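Long-range contact in cadherin-23 (Mus musculus, PDB 5VH2), which probably acts in calcium-dependent adhesion and in the mechanotransduction that underlies hearing, as a cadherin built of tandem extracellular domains: residues 4-15 / 27-37. The protein carries 1 engineered substitution. Sequence-based numbering, arbitrary orientation.
Sequences EAPVFTQQQYNR and SVIVVRATDKD. With CA (calcium ion), chain E.
E4 OE1 is gripped twice by K36. K36 NZ meets the syn lone pair of E4 OE1 at 2.9 Å, a salt bridge. K36 N gives a second bond from above the carboxylate plane. The bends at chi3 and chi4 fold the lysine chain back over this oxygen. A calcium ion also joins the two segments. It is bound by E4 O at 2.2 Å and by D37 OD2 at 2.1 Å. D35 OD2 is a longer ligand at 2.9 Å, and G41 and D87 complete the site. The ion probably offsets the repulsion between the D35 and D37 carboxylates. E4 N also donates to D37 OD2, nearly straight at 172°. D35 OD1 accepts from D37 N, an Asx turn within the calcium-binding segment.

V7 and T34 form an antiparallel hydrogen-bonded pair, and T9 N continues the ladder to R32 O. On the inner side, A33 CB sits over the centre of the F8 ring, a CH-pi contact. Y13 CG stands anti to its carbonyl carbon (chi1 -68°), which sends the ring across to V31. There V31 CG1 makes a CH-pi contact, offset toward the rim of one face, and Q10 CB covers the opposite face. Y13 OH accepts from R32 N at 3.2 Å and bonds to T9 OG1. A leucine in place of Y13 would probably leave R32 N and T9 OG1 without this shared partner. R15 NH2 reaches V28 O and S27 O in its guanidinium plane.

The contact joins the two sheets of a cadherin beta-sandwich. Strand 7-8 edges the sheet of 27-34, while 12-19 pairs in parallel with 94-104. F8 and A33 pack on A85 of strand 78-87.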
loop_
_atom_site.group_PDB
_atom_site.type_symbol
_atom_site.label_atom_id
_atom_site.label_comp_id
_atom_site.label_asym_id
_atom_site.label_seq_id
_atom_site.Cartn_x
_atom_site.Cartn_y
_atom_site.Cartn_z
ATOM N N GLU A 4 -4.870 44.518 12.866
ATOM C CA GLU A 4 -3.863 43.544 12.384
ATOM C C GLU A 4 -4.480 42.305 11.702
ATOM O O GLU A 4 -5.681 42.043 11.789
ATOM C CB GLU A 4 -2.947 43.079 13.529
ATOM C CG GLU A 4 -3.659 42.219 14.551
ATOM C CD GLU A 4 -3.037 42.271 15.899
ATOM O OE1 GLU A 4 -2.833 41.165 16.457
ATOM O OE2 GLU A 4 -2.780 43.405 16.389
ATOM N N ALA A 5 -3.632 41.554 11.026
ATOM C CA ALA A 5 -4.064 40.353 10.333
ATOM C C ALA A 5 -3.671 39.134 11.167
ATOM O O ALA A 5 -2.823 39.228 12.055
ATOM C CB ALA A 5 -3.435 40.268 8.953
ATOM N N PRO A 6 -4.304 37.984 10.873
ATOM C CA PRO A 6 -4.029 36.743 11.597
ATOM C C PRO A 6 -2.643 36.204 11.306
ATOM O O PRO A 6 -2.185 36.243 10.166
ATOM C CB PRO A 6 -5.092 35.751 11.072
ATOM C CG PRO A 6 -6.116 36.603 10.417
ATOM C CD PRO A 6 -5.335 37.769 9.842
ATOM N N VAL A 7 -2.001 35.706 12.350
ATOM C CA VAL A 7 -0.720 35.039 12.223
ATOM C C VAL A 7 -0.899 33.630 12.791
ATOM O O VAL A 7 -1.330 33.484 13.946
ATOM C CB VAL A 7 0.347 35.775 13.038
ATOM C CG1 VAL A 7 1.694 35.088 12.896
ATOM C CG2 VAL A 7 0.420 37.229 12.597
ATOM N N PHE A 8 -0.608 32.606 11.973
ATOM C CA PHE A 8 -0.581 31.229 12.436
ATOM C C PHE A 8 0.535 31.044 13.453
ATOM O O PHE A 8 1.497 31.794 13.473
ATOM C CB PHE A 8 -0.402 30.247 11.264
ATOM C CG PHE A 8 -1.658 30.051 10.450
ATOM C CD1 PHE A 8 -2.600 29.096 10.803
ATOM C CD2 PHE A 8 -1.901 30.834 9.336
ATOM C CE1 PHE A 8 -3.751 28.915 10.042
ATOM C CE2 PHE A 8 -3.043 30.655 8.567
ATOM C CZ PHE A 8 -3.977 29.699 8.927
ATOM N N THR A 9 0.396 30.046 14.328
ATOM C CA THR A 9 1.471 29.741 15.296
ATOM C C THR A 9 2.677 29.074 14.664
ATOM O O THR A 9 3.704 28.975 15.305
ATOM C CB THR A 9 1.005 28.851 16.439
ATOM O OG1 THR A 9 0.585 27.593 15.910
ATOM C CG2 THR A 9 -0.123 29.501 17.175
ATOM N N GLN A 10 2.545 28.565 13.444
ATOM C CA GLN A 10 3.707 27.995 12.709
ATOM C C GLN A 10 3.633 28.347 11.214
ATOM O O GLN A 10 2.523 28.407 10.664
ATOM C CB GLN A 10 3.775 26.471 12.879
ATOM C CG GLN A 10 4.173 26.022 14.254
ATOM C CD GLN A 10 4.305 24.525 14.362
ATOM O OE1 GLN A 10 3.413 23.839 14.868
ATOM N NE2 GLN A 10 5.488 24.019 13.990
ATOM N N GLN A 11 4.791 28.580 10.578
ATOM C CA GLN A 11 4.881 28.811 9.129
ATOM C C GLN A 11 4.554 27.552 8.299
ATOM O O GLN A 11 3.792 27.618 7.332
ATOM C CB GLN A 11 6.273 29.332 8.748
ATOM C CG GLN A 11 6.406 30.826 8.947
ATOM C CD GLN A 11 7.605 31.424 8.231
ATOM O OE1 GLN A 11 8.671 31.457 8.798
ATOM N NE2 GLN A 11 7.416 31.966 7.024
ATOM N N GLN A 12 5.198 26.439 8.652
ATOM C CA GLN A 12 4.864 25.127 8.085
ATOM C C GLN A 12 4.511 24.203 9.244
ATOM O O GLN A 12 5.327 24.000 10.156
ATOM C CB GLN A 12 6.014 24.527 7.261
ATOM C CG GLN A 12 5.599 23.272 6.494
ATOM C CD GLN A 12 6.787 22.464 5.944
ATOM O OE1 GLN A 12 7.489 22.876 4.997
ATOM N NE2 GLN A 12 7.026 21.322 6.543
ATOM N N TYR A 13 3.289 23.670 9.221
ATOM C CA TYR A 13 2.925 22.609 10.156
ATOM C C TYR A 13 3.344 21.254 9.583
ATOM O O TYR A 13 3.420 21.091 8.345
ATOM C CB TYR A 13 1.428 22.622 10.435
ATOM C CG TYR A 13 0.931 23.821 11.223
ATOM C CD1 TYR A 13 0.550 24.997 10.591
ATOM C CD2 TYR A 13 0.788 23.753 12.612
ATOM C CE1 TYR A 13 0.046 26.081 11.314
ATOM C CE2 TYR A 13 0.311 24.826 13.360
ATOM C CZ TYR A 13 -0.074 25.984 12.708
ATOM O OH TYR A 13 -0.586 27.029 13.447
ATOM N N ASN A 14 3.592 20.299 10.474
ATOM C CA ASN A 14 4.077 18.978 10.094
ATOM C C ASN A 14 3.274 17.883 10.738
ATOM O O ASN A 14 3.159 17.820 11.973
ATOM C CB ASN A 14 5.528 18.776 10.516
ATOM C CG ASN A 14 6.492 19.534 9.648
ATOM O OD1 ASN A 14 6.306 19.642 8.442
ATOM N ND2 ASN A 14 7.539 20.057 10.258
ATOM N N ARG A 15 2.741 17.002 9.897
ATOM C CA ARG A 15 2.270 15.704 10.360
ATOM C C ARG A 15 2.962 14.571 9.592
ATOM O O ARG A 15 2.672 14.351 8.406
ATOM C CB ARG A 15 0.763 15.593 10.170
ATOM C CG ARG A 15 0.194 14.220 10.543
ATOM C CD ARG A 15 0.549 13.829 11.965
ATOM N NE ARG A 15 0.079 12.501 12.309
ATOM C CZ ARG A 15 -1.186 12.189 12.572
ATOM N NH1 ARG A 15 -1.488 10.937 12.910
ATOM N NH2 ARG A 15 -2.157 13.081 12.426
ATOM N N SER A 27 -8.126 12.555 12.619
ATOM C CA SER A 27 -7.501 13.839 12.921
ATOM C C SER A 27 -6.090 13.877 12.329
ATOM O O SER A 27 -5.285 12.959 12.563
ATOM C CB SER A 27 -7.451 14.018 14.441
ATOM O OG SER A 27 -8.767 14.140 14.967
ATOM N N VAL A 28 -5.807 14.930 11.577
ATOM C CA VAL A 28 -4.520 15.075 10.903
ATOM C C VAL A 28 -3.583 16.024 11.665
ATOM O O VAL A 28 -2.487 15.623 12.073
ATOM C CB VAL A 28 -4.737 15.552 9.467
ATOM C CG1 VAL A 28 -3.437 15.721 8.698
ATOM C CG2 VAL A 28 -5.656 14.576 8.774
ATOM N N ILE A 29 -4.025 17.260 11.860
ATOM C CA ILE A 29 -3.298 18.233 12.661
ATOM C C ILE A 29 -4.211 19.429 12.917
ATOM O O ILE A 29 -5.126 19.669 12.133
ATOM C CB ILE A 29 -1.993 18.710 11.951
ATOM C CG1 ILE A 29 -1.197 19.660 12.861
ATOM C CG2 ILE A 29 -2.315 19.390 10.623
ATOM C CD1 ILE A 29 0.260 19.713 12.549
ATOM N N VAL A 30 -3.962 20.171 13.996
ATOM C CA VAL A 30 -4.733 21.389 14.276
ATOM C C VAL A 30 -3.922 22.650 14.002
ATOM O O VAL A 30 -2.809 22.819 14.548
ATOM C CB VAL A 30 -5.286 21.439 15.709
ATOM C CG1 VAL A 30 -4.169 21.362 16.758
ATOM C CG2 VAL A 30 -6.177 22.675 15.877
ATOM N N VAL A 31 -4.484 23.523 13.158
ATOM C CA VAL A 31 -3.842 24.824 12.922
ATOM C C VAL A 31 -4.476 25.881 13.823
ATOM O O VAL A 31 -5.581 25.703 14.344
ATOM C CB VAL A 31 -3.878 25.278 11.429
ATOM C CG1 VAL A 31 -3.110 24.291 10.558
ATOM C CG2 VAL A 31 -5.303 25.439 10.924
ATOM N N ARG A 32 -3.759 26.975 13.985
ATOM C CA ARG A 32 -4.232 28.055 14.832
ATOM C C ARG A 32 -3.600 29.387 14.422
ATOM O O ARG A 32 -2.359 29.508 14.368
ATOM C CB ARG A 32 -3.955 27.769 16.318
ATOM C CG ARG A 32 -4.930 28.559 17.169
ATOM C CD ARG A 32 -4.608 28.684 18.640
ATOM N NE ARG A 32 -5.275 29.893 19.117
ATOM C CZ ARG A 32 -5.112 30.418 20.332
ATOM N NH1 ARG A 32 -4.261 29.872 21.219
ATOM N NH2 ARG A 32 -5.749 31.550 20.636
ATOM N N ALA A 33 -4.467 30.351 14.101
ATOM C CA ALA A 33 -4.034 31.701 13.812
ATOM C C ALA A 33 -4.688 32.627 14.798
ATOM O O ALA A 33 -5.889 32.580 14.994
ATOM C CB ALA A 33 -4.377 32.112 12.391
ATOM N N THR A 34 -3.882 33.472 15.416
ATOM C CA THR A 34 -4.338 34.402 16.412
ATOM C C THR A 34 -4.461 35.776 15.751
ATOM O O THR A 34 -3.651 36.142 14.884
ATOM C CB THR A 34 -3.366 34.424 17.585
ATOM O OG1 THR A 34 -2.034 34.445 17.064
ATOM C CG2 THR A 34 -3.523 33.176 18.377
ATOM N N ASP A 35 -5.513 36.486 16.159
ATOM C CA ASP A 35 -5.766 37.868 15.763
ATOM C C ASP A 35 -6.215 38.593 17.025
ATOM O O ASP A 35 -7.104 38.127 17.708
ATOM C CB ASP A 35 -6.832 37.891 14.683
ATOM C CG ASP A 35 -6.906 39.214 13.955
ATOM O OD1 ASP A 35 -6.738 40.293 14.556
ATOM O OD2 ASP A 35 -7.233 39.195 12.773
ATOM N N LYS A 36 -5.520 39.667 17.377
ATOM C CA LYS A 36 -5.721 40.291 18.700
ATOM C C LYS A 36 -6.529 41.578 18.595
ATOM O O LYS A 36 -6.710 42.265 19.578
ATOM C CB LYS A 36 -4.387 40.525 19.412
ATOM C CG LYS A 36 -3.559 39.226 19.557
ATOM C CD LYS A 36 -2.261 39.301 20.342
ATOM C CE LYS A 36 -1.509 40.616 20.194
ATOM N NZ LYS A 36 -1.182 41.006 18.787
ATOM N N ASP A 37 -7.099 41.833 17.422
ATOM C CA ASP A 37 -8.259 42.719 17.300
ATOM C C ASP A 37 -9.417 42.155 18.059
ATOM O O ASP A 37 -9.589 40.943 18.103
ATOM C CB ASP A 37 -8.703 42.821 15.843
ATOM C CG ASP A 37 -7.613 43.375 14.944
ATOM O OD1 ASP A 37 -6.672 43.957 15.494
ATOM O OD2 ASP A 37 -7.640 43.187 13.715
HETATM CA CA CA E . -7.854 41.919 12.096
#